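Local coordinates for phospho-2-dehydro-3-deoxyheptonate aldolase (Francisella tularensis, PDB 3TQK), which probably catalyses the stereospecific condensation of phosphoenolpyruvate with D-erythrose 4-phosphate to give DAHP, the first step of chorismate biosynthesis, at residues I67-K72 / S300-G305; H169-S174 / Y202-L207; E285-S290 / A338-V343. One frame throughout, in Å; residues are numbered along the deposited sequence.

Contact 1. Residues I67-K72 / S300-G305; sequences IEYATK and SNLVAG
The ring of Tyr69 presents an edge to 300-305: Ser300 OG and Asn301 O lie near its plane, while Asn301 CA approaches Tyr69 CE2 obliquely at 3.6 Å. CG stands anti to the backbone N (chi1 -177°), so the ring reaches straight off helix 63-80 and carries its hydroxyl to the chain leaving strand 293-299. There Tyr69 OH and Ser300 OG form a short hydrogen bond of 2.5 Å, in which either may be the donor. Ser300 OG also bonds Thr330 OG1, so two hydroxyl partners fix its rotation. A tyrosine suits this place because its ring packs among Val55 and Met88 of strands 51-56 and 84-89, while its hydroxyl meets a polar group. Leu302, partly exposed, packs beside the helix. Its CD2 branch rests 4.0 Å from Tyr69 CA and equally 4.0 Å from Lys72 CD, the lysine chain crossing the leucine obliquely with its methylenes rather than its charge. The other branch, CD1, comes only loosely near Glu68, whose OE2 is bonded to Tyr316 OH. Asn301 OD1 accepts Leu302 N, from the next residue, at 2.9 Å. This is the packing of a (beta/alpha)8 barrel: the first barrel helix packs on the chain just past the C-terminal end of strand 293-299, where Ser300 directly follows the manganese ligand Glu299.

Contact 2. Residues H169-S174 / Y202-L207; sequences HRELAS and YPHHFL
Tyr202 contributes its backbone: its O lies 3.5 Å from Ser174 CB, the small serine letting the chain pass close to it. His204 follows with its ring turned toward the helix. Glu171 CG sits over one face of the imidazole, a CH-pi contact 4.2 Å from the centroid, while Ser174 OG lies at the edge, 3.4 Å from His204 CD2. That hydroxyl, in its crowded rotamer (chi1 78°), bonds Glu171 O on a lone pair and also Thr220 OG1. The imidazole nitrogens are engaged elsewhere, ND1 with Lys102 NZ of the second subunit and NE2 with Ser199 O. Phe206 then turns its ring against the helix, its CG between the backbone N and the carbonyl carbon (chi1 78°). Glu171 CB lies over one face, 4.1 Å from the centroid, with Leu172 N above the same face, and Phe206 CZ meets Leu172 CA at 3.8 Å. Glu171 thus uses its aliphatic stem to bridge two rings, its carboxylate weakly paired through OE2 with Lys102 of the second subunit. The N-to-C directions of strand 205-207 and helix 169-173 differ by 112°. Strand 205-209 pairs antiparallel with strand 215-220, while helix 191-200 flanks Arg170 and the second subunit packs against the same region.

Contact 3. Residues E285-S290 / A338-V343; sequences EQIKHS and AEAVQV
Lys288 and Ile287 carry the contact from helix 276-289, and their torsions decide how each meets helix 327-344. In Ile287, CG1 is anti to the carbonyl carbon, which puts the CG2 methyl anti to the backbone N and against Ala340 CB at 3.8 Å. The same methyl reaches Val341 CG2 more loosely, at 4.5 Å. A beta-branched residue suits this buried face because one methyl can meet the partner helix while the longer branch leaves in another direction. Ala340, with its single methyl, allows the backbones to come close: Lys288 CA and Ala340 CA are 5.2 Å apart. Lys288 has CG beside the backbone N (chi1 -82°), which sets CG 3.5 Å from Ala340 O and 3.6 Å from Val343 CG1, the methyl anti to the valine's backbone N. Later bends at chi2 (135°) and chi3 turn the amine end toward Glu285 OE1, a long, weak ion pair. The opposite charge of Glu339 lies nearby without contact and may act mildly through space. The short helical segments run nearly parallel, 23° apart and 7.7 Å between axes. They join neighbouring helices in the outer layer of the (beta/alpha)8 barrel, those before and after the last barrel strand, 293-299. Ile287 and Val341 both rest on Val51 of strand 51-56, Gln286 adjoins helix 241-253, and Arg344 NE bonds Ile287 O.

All three contacts belong to one barrel subunit, yet none touches another. Contacts 1 and 2 lie on opposite sides of the chain's centre, their own centres about 35 Å apart; centre to centre, contact 3 is about 26 Å from contact 1 and about 35 Å from contact 2. Along the chain contacts 1 and 3 interlock, since 285-290 precedes 300-305 and 338-343 follows it; both touch strand 51-56, contact 1 through Val55 and contact 3 through Val51. Contact 1 is near the manganese site: the Asn301 side chain is about 10 Å from the bound ion. Contact 2 adjoins the second subunit, its Tyr202 side chain about 11 Å from a bound calcium ion, and contact 3 is remote from the known metal sites.

Contact 1. Residues I67-K72 / S300-G305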
loop_
_atom_site.group_PDB
_atom_site.type_symbol
_atom_site.label_atom_id
_atom_site.label_comp_id
_atom_site.label_asym_id
_atom_site.label_seq_id
_atom_site.Cartn_x
_atom_site.Cartn_y
_atom_site.Cartn_z
ATOM N N ILE A 67 -8.744 7.788 27.899
ATOM C CA ILE A 67 -8.433 8.889 28.808
ATOM C C ILE A 67 -7.998 8.348 30.180
ATOM O O ILE A 67 -6.962 8.766 30.713
ATOM C CB ILE A 67 -9.640 9.857 28.967
ATOM C CG1 ILE A 67 -9.872 10.658 27.673
ATOM C CG2 ILE A 67 -9.443 10.791 30.170
ATOM C CD1 ILE A 67 -8.812 11.694 27.377
ATOM N N GLU A 68 -8.757 7.411 30.746
ATOM C CA GLU A 68 -8.345 6.833 32.026
ATOM C C GLU A 68 -6.956 6.199 31.957
ATOM O O GLU A 68 -6.148 6.398 32.859
ATOM C CB GLU A 68 -9.350 5.815 32.549
ATOM C CG GLU A 68 -9.061 5.379 33.988
ATOM C CD GLU A 68 -10.046 4.351 34.502
ATOM O OE1 GLU A 68 -9.628 3.485 35.295
ATOM O OE2 GLU A 68 -11.231 4.401 34.110
ATOM N N TYR A 69 -6.682 5.444 30.894
ATOM C CA TYR A 69 -5.349 4.866 30.675
ATOM C C TYR A 69 -4.285 5.962 30.644
ATOM O O TYR A 69 -3.228 5.833 31.263
ATOM C CB TYR A 69 -5.305 4.069 29.359
ATOM C CG TYR A 69 -3.971 3.387 29.106
ATOM C CD1 TYR A 69 -2.976 4.023 28.386
ATOM C CD2 TYR A 69 -3.712 2.114 29.595
ATOM C CE1 TYR A 69 -1.759 3.416 28.155
ATOM C CE2 TYR A 69 -2.501 1.496 29.377
ATOM C CZ TYR A 69 -1.522 2.154 28.655
ATOM O OH TYR A 69 -0.304 1.558 28.429
ATOM N N ALA A 70 -4.583 7.039 29.921
ATOM C CA ALA A 70 -3.639 8.139 29.727
ATOM C C ALA A 70 -3.277 8.799 31.038
ATOM O O ALA A 70 -2.120 9.153 31.256
ATOM C CB ALA A 70 -4.203 9.161 28.785
ATOM N N THR A 71 -4.271 8.971 31.902
ATOM C CA THR A 71 -4.059 9.526 33.228
ATOM C C THR A 71 -3.026 8.713 34.007
ATOM O O THR A 71 -2.092 9.268 34.586
ATOM C CB THR A 71 -5.377 9.566 34.021
ATOM O OG1 THR A 71 -6.385 10.203 33.221
ATOM C CG2 THR A 71 -5.193 10.308 35.355
ATOM N N LYS A 72 -3.203 7.398 34.010
ATOM C CA LYS A 72 -2.264 6.506 34.669
ATOM C C LYS A 72 -0.880 6.621 34.040
ATOM O O LYS A 72 0.112 6.673 34.744
ATOM C CB LYS A 72 -2.757 5.052 34.626
ATOM C CG LYS A 72 -3.796 4.711 35.710
ATOM C CD LYS A 72 -4.310 3.260 35.583
ATOM C CE LYS A 72 -4.305 2.525 36.932
ATOM N NZ LYS A 72 -5.077 3.235 37.994
ATOM N N SER A 300 -0.327 -2.321 25.515
ATOM C CA SER A 300 -0.677 -2.245 26.926
ATOM C C SER A 300 -2.081 -1.673 27.109
ATOM O O SER A 300 -2.513 -0.821 26.334
ATOM C CB SER A 300 0.347 -1.348 27.636
ATOM O OG SER A 300 -0.096 -0.929 28.918
ATOM N N ASN A 301 -2.785 -2.124 28.142
ATOM C CA ASN A 301 -4.131 -1.599 28.438
ATOM C C ASN A 301 -4.420 -1.692 29.939
ATOM O O ASN A 301 -3.538 -2.043 30.718
ATOM C CB ASN A 301 -5.198 -2.351 27.616
ATOM C CG ASN A 301 -6.327 -1.434 27.102
ATOM O OD1 ASN A 301 -6.769 -0.499 27.783
ATOM N ND2 ASN A 301 -6.801 -1.722 25.892
ATOM N N LEU A 302 -5.649 -1.372 30.330
ATOM C CA LEU A 302 -6.055 -1.388 31.733
ATOM C C LEU A 302 -6.215 -2.814 32.249
ATOM O O LEU A 302 -5.701 -3.151 33.318
ATOM C CB LEU A 302 -7.365 -0.615 31.916
ATOM C CG LEU A 302 -7.288 0.881 31.598
ATOM C CD1 LEU A 302 -8.685 1.498 31.489
ATOM C CD2 LEU A 302 -6.451 1.602 32.655
ATOM N N VAL A 303 -6.935 -3.640 31.491
ATOM C CA VAL A 303 -7.101 -5.068 31.806
ATOM C C VAL A 303 -6.317 -5.885 30.780
ATOM O O VAL A 303 -6.260 -5.521 29.601
ATOM C CB VAL A 303 -8.596 -5.476 31.801
ATOM C CG1 VAL A 303 -8.768 -6.979 32.088
ATOM C CG2 VAL A 303 -9.379 -4.635 32.803
ATOM N N ALA A 304 -5.699 -6.974 31.233
ATOM C CA ALA A 304 -4.845 -7.800 30.372
ATOM C C ALA A 304 -5.646 -8.623 29.349
ATOM O O ALA A 304 -6.839 -8.887 29.536
ATOM C CB ALA A 304 -3.956 -8.724 31.224
ATOM N N GLY A 305 -4.968 -9.003 28.264
ATOM C CA GLY A 305 -5.511 -9.913 27.258
ATOM C C GLY A 305 -6.372 -9.241 26.211
ATOM O O GLY A 305 -6.137 -8.092 25.852
#

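Contact 2. Residues H169-S174 / Y202-L207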
loop_
_atom_site.group_PDB
_atom_site.type_symbol
_atom_site.label_atom_id
_atom_site.label_comp_id
_atom_site.label_asym_id
_atom_site.label_seq_id
_atom_site.Cartn_x
_atom_site.Cartn_y
_atom_site.Cartn_z
ATOM N N HIS A 169 2.682 5.692 0.467
ATOM C CA HIS A 169 2.994 5.754 1.889
ATOM C C HIS A 169 4.392 6.323 2.170
ATOM O O HIS A 169 4.570 7.108 3.108
ATOM C CB HIS A 169 2.771 4.393 2.549
ATOM C CG HIS A 169 1.321 4.036 2.641
ATOM N ND1 HIS A 169 0.629 3.466 1.590
ATOM C CD2 HIS A 169 0.410 4.261 3.618
ATOM C CE1 HIS A 169 -0.637 3.310 1.940
ATOM N NE2 HIS A 169 -0.796 3.783 3.165
ATOM N N ARG A 170 5.368 5.958 1.340
ATOM C CA ARG A 170 6.688 6.580 1.413
ATOM C C ARG A 170 6.569 8.080 1.080
ATOM O O ARG A 170 7.107 8.931 1.777
ATOM C CB ARG A 170 7.651 5.867 0.468
ATOM C CG ARG A 170 7.857 4.400 0.813
ATOM C CD ARG A 170 8.445 3.599 -0.347
ATOM N NE ARG A 170 8.825 2.251 0.089
ATOM C CZ ARG A 170 9.748 1.494 -0.490
ATOM N NH1 ARG A 170 10.389 1.917 -1.563
ATOM N NH2 ARG A 170 10.022 0.291 -0.005
ATOM N N GLU A 171 5.805 8.405 0.052
ATOM C CA GLU A 171 5.601 9.804 -0.336
ATOM C C GLU A 171 4.915 10.616 0.756
ATOM O O GLU A 171 5.322 11.746 1.074
ATOM C CB GLU A 171 4.765 9.847 -1.601
ATOM C CG GLU A 171 5.491 9.240 -2.808
ATOM C CD GLU A 171 4.597 9.027 -4.000
ATOM O OE1 GLU A 171 3.357 8.981 -3.862
ATOM O OE2 GLU A 171 5.146 8.898 -5.097
ATOM N N LEU A 172 3.862 10.025 1.309
ATOM C CA LEU A 172 3.118 10.594 2.423
ATOM C C LEU A 172 4.047 10.881 3.602
ATOM O O LEU A 172 4.011 11.963 4.178
ATOM C CB LEU A 172 2.005 9.618 2.848
ATOM C CG LEU A 172 1.305 9.877 4.173
ATOM C CD1 LEU A 172 0.461 11.161 4.080
ATOM C CD2 LEU A 172 0.434 8.701 4.540
ATOM N N ALA A 173 4.885 9.911 3.948
ATOM C CA ALA A 173 5.790 10.065 5.068
ATOM C C ALA A 173 6.762 11.187 4.808
ATOM O O ALA A 173 7.135 11.896 5.737
ATOM C CB ALA A 173 6.551 8.757 5.344
ATOM N N SER A 174 7.172 11.345 3.543
ATOM C CA SER A 174 8.123 12.395 3.168
ATOM C C SER A 174 7.562 13.808 3.352
ATOM O O SER A 174 8.318 14.778 3.307
ATOM C CB SER A 174 8.580 12.231 1.712
ATOM O OG SER A 174 7.587 12.694 0.800
ATOM N N TYR A 202 13.645 11.781 0.589
ATOM C CA TYR A 202 13.648 12.598 -0.620
ATOM C C TYR A 202 12.426 13.474 -0.768
ATOM O O TYR A 202 11.382 13.185 -0.192
ATOM C CB TYR A 202 13.757 11.717 -1.855
ATOM C CG TYR A 202 15.128 11.094 -2.020
ATOM C CD1 TYR A 202 16.152 11.774 -2.666
ATOM C CD2 TYR A 202 15.390 9.827 -1.529
ATOM C CE1 TYR A 202 17.418 11.189 -2.823
ATOM C CE2 TYR A 202 16.619 9.242 -1.672
ATOM C CZ TYR A 202 17.631 9.918 -2.313
ATOM O OH TYR A 202 18.842 9.301 -2.431
ATOM N N PRO A 203 12.542 14.552 -1.558
ATOM C CA PRO A 203 11.354 15.305 -1.910
ATOM C C PRO A 203 10.547 14.521 -2.944
ATOM O O PRO A 203 11.115 13.811 -3.782
ATOM C CB PRO A 203 11.907 16.619 -2.503
ATOM C CG PRO A 203 13.414 16.547 -2.368
ATOM C CD PRO A 203 13.753 15.106 -2.193
ATOM N N HIS A 204 9.234 14.641 -2.869
ATOM C CA HIS A 204 8.343 13.948 -3.778
ATOM C C HIS A 204 7.234 14.908 -4.213
ATOM O O HIS A 204 6.850 15.815 -3.462
ATOM C CB HIS A 204 7.709 12.730 -3.071
ATOM C CG HIS A 204 8.663 11.606 -2.812
ATOM N ND1 HIS A 204 8.963 10.655 -3.760
ATOM C CD2 HIS A 204 9.396 11.287 -1.717
ATOM C CE1 HIS A 204 9.834 9.793 -3.259
ATOM N NE2 HIS A 204 10.102 10.145 -2.013
ATOM N N HIS A 205 6.740 14.707 -5.431
ATOM C CA HIS A 205 5.469 15.262 -5.863
ATOM C C HIS A 205 4.472 14.105 -5.884
ATOM O O HIS A 205 4.730 13.079 -6.503
ATOM C CB HIS A 205 5.590 15.890 -7.254
ATOM C CG HIS A 205 6.220 17.249 -7.261
ATOM N ND1 HIS A 205 7.537 17.463 -6.910
ATOM C CD2 HIS A 205 5.721 18.460 -7.606
ATOM C CE1 HIS A 205 7.820 18.749 -7.027
ATOM N NE2 HIS A 205 6.739 19.374 -7.462
ATOM N N PHE A 206 3.353 14.251 -5.182
ATOM C CA PHE A 206 2.325 13.205 -5.173
ATOM C C PHE A 206 0.938 13.768 -4.935
ATOM O O PHE A 206 0.795 14.886 -4.467
ATOM C CB PHE A 206 2.651 12.141 -4.125
ATOM C CG PHE A 206 2.322 12.532 -2.696
ATOM C CD1 PHE A 206 3.069 13.478 -2.020
ATOM C CD2 PHE A 206 1.305 11.897 -2.013
ATOM C CE1 PHE A 206 2.777 13.801 -0.703
ATOM C CE2 PHE A 206 1.023 12.204 -0.703
ATOM C CZ PHE A 206 1.757 13.163 -0.052
ATOM N N LEU A 207 -0.075 12.970 -5.260
ATOM C CA LEU A 207 -1.451 13.359 -5.094
ATOM C C LEU A 207 -1.932 13.073 -3.673
ATOM O O LEU A 207 -1.742 11.961 -3.148
ATOM C CB LEU A 207 -2.299 12.634 -6.117
ATOM C CG LEU A 207 -1.891 12.923 -7.564
ATOM C CD1 LEU A 207 -2.625 11.984 -8.521
ATOM C CD2 LEU A 207 -2.129 14.386 -7.923
#

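Contact 3. Residues E285-S290 / A338-V343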
loop_
_atom_site.group_PDB
_atom_site.type_symbol
_atom_site.label_atom_id
_atom_site.label_comp_id
_atom_site.label_asym_id
_atom_site.label_seq_id
_atom_site.Cartn_x
_atom_site.Cartn_y
_atom_site.Cartn_z
ATOM N N GLU A 285 19.040 -5.830 27.789
ATOM C CA GLU A 285 20.430 -6.286 27.836
ATOM C C GLU A 285 21.217 -5.643 26.698
ATOM O O GLU A 285 22.362 -5.223 26.896
ATOM C CB GLU A 285 20.524 -7.823 27.779
ATOM C CG GLU A 285 21.953 -8.394 27.699
ATOM C CD GLU A 285 22.759 -8.310 29.009
ATOM O OE1 GLU A 285 22.229 -7.849 30.051
ATOM O OE2 GLU A 285 23.940 -8.732 28.990
ATOM N N GLN A 286 20.602 -5.559 25.517
ATOM C CA GLN A 286 21.254 -4.942 24.365
ATOM C C GLN A 286 21.460 -3.451 24.583
ATOM O O GLN A 286 22.538 -2.927 24.309
ATOM C CB GLN A 286 20.449 -5.155 23.086
ATOM C CG GLN A 286 20.559 -6.536 22.486
ATOM C CD GLN A 286 19.763 -6.643 21.202
ATOM O OE1 GLN A 286 20.107 -6.023 20.199
ATOM N NE2 GLN A 286 18.680 -7.412 21.233
ATOM N N ILE A 287 20.420 -2.778 25.069
ATOM C CA ILE A 287 20.460 -1.337 25.336
ATOM C C ILE A 287 21.610 -0.945 26.264
ATOM O O ILE A 287 22.193 0.135 26.126
ATOM C CB ILE A 287 19.120 -0.858 25.927
ATOM C CG1 ILE A 287 18.063 -0.795 24.811
ATOM C CG2 ILE A 287 19.273 0.506 26.591
ATOM C CD1 ILE A 287 16.644 -0.645 25.295
ATOM N N LYS A 288 21.949 -1.839 27.189
ATOM C CA LYS A 288 23.038 -1.599 28.127
ATOM C C LYS A 288 24.419 -1.481 27.472
ATOM O O LYS A 288 25.284 -0.771 27.987
ATOM C CB LYS A 288 23.050 -2.702 29.188
ATOM C CG LYS A 288 22.060 -2.441 30.301
ATOM C CD LYS A 288 21.228 -3.650 30.712
ATOM C CE LYS A 288 21.844 -4.481 31.789
ATOM N NZ LYS A 288 20.763 -5.123 32.579
ATOM N N HIS A 289 24.624 -2.150 26.340
ATOM C CA HIS A 289 25.963 -2.263 25.743
ATOM C C HIS A 289 26.116 -1.661 24.337
ATOM O O HIS A 289 27.200 -1.714 23.748
ATOM C CB HIS A 289 26.378 -3.735 25.737
ATOM C CG HIS A 289 26.565 -4.305 27.111
ATOM N ND1 HIS A 289 25.794 -5.338 27.602
ATOM C CD2 HIS A 289 27.425 -3.972 28.105
ATOM C CE1 HIS A 289 26.181 -5.626 28.833
ATOM N NE2 HIS A 289 27.167 -4.810 29.163
ATOM N N SER A 290 25.042 -1.076 23.817
ATOM C CA SER A 290 25.034 -0.492 22.487
ATOM C C SER A 290 23.943 0.581 22.410
ATOM O O SER A 290 22.900 0.461 23.046
ATOM C CB SER A 290 24.793 -1.590 21.452
ATOM O OG SER A 290 24.512 -1.061 20.172
ATOM N N ALA A 338 14.295 1.793 32.143
ATOM C CA ALA A 338 14.987 2.877 32.814
ATOM C C ALA A 338 16.294 2.373 33.420
ATOM O O ALA A 338 17.291 3.090 33.411
ATOM C CB ALA A 338 14.093 3.511 33.885
ATOM N N GLU A 339 16.295 1.140 33.929
ATOM C CA GLU A 339 17.528 0.546 34.439
ATOM C C GLU A 339 18.514 0.316 33.301
ATOM O O GLU A 339 19.698 0.612 33.438
ATOM C CB GLU A 339 17.275 -0.779 35.166
ATOM C CG GLU A 339 18.456 -1.171 36.060
ATOM C CD GLU A 339 18.362 -2.573 36.652
ATOM O OE1 GLU A 339 17.579 -3.418 36.154
ATOM O OE2 GLU A 339 19.093 -2.832 37.633
ATOM N N ALA A 340 18.018 -0.226 32.190
ATOM C CA ALA A 340 18.829 -0.436 30.997
ATOM C C ALA A 340 19.565 0.835 30.585
ATOM O O ALA A 340 20.751 0.783 30.267
ATOM C CB ALA A 340 17.961 -0.926 29.844
ATOM N N VAL A 341 18.861 1.965 30.585
ATOM C CA VAL A 341 19.452 3.245 30.211
ATOM C C VAL A 341 20.477 3.697 31.256
ATOM O O VAL A 341 21.568 4.154 30.901
ATOM C CB VAL A 341 18.382 4.337 30.004
ATOM C CG1 VAL A 341 19.029 5.719 29.819
ATOM C CG2 VAL A 341 17.509 3.999 28.805
ATOM N N GLN A 342 20.151 3.552 32.535
ATOM C CA GLN A 342 21.092 3.959 33.588
ATOM C C GLN A 342 22.446 3.237 33.447
ATOM O O GLN A 342 23.502 3.861 33.564
ATOM C CB GLN A 342 20.486 3.750 34.978
ATOM C CG GLN A 342 19.335 4.713 35.273
ATOM C CD GLN A 342 18.396 4.218 36.359
ATOM O OE1 GLN A 342 18.760 3.378 37.168
ATOM N NE2 GLN A 342 17.183 4.746 36.379
ATOM N N VAL A 343 22.402 1.938 33.155
ATOM C CA VAL A 343 23.614 1.148 32.968
ATOM C C VAL A 343 24.308 1.509 31.657
ATOM O O VAL A 343 25.539 1.476 31.554
ATOM C CB VAL A 343 23.305 -0.362 33.012
ATOM C CG1 VAL A 343 24.524 -1.189 32.608
ATOM C CG2 VAL A 343 22.838 -0.764 34.409
#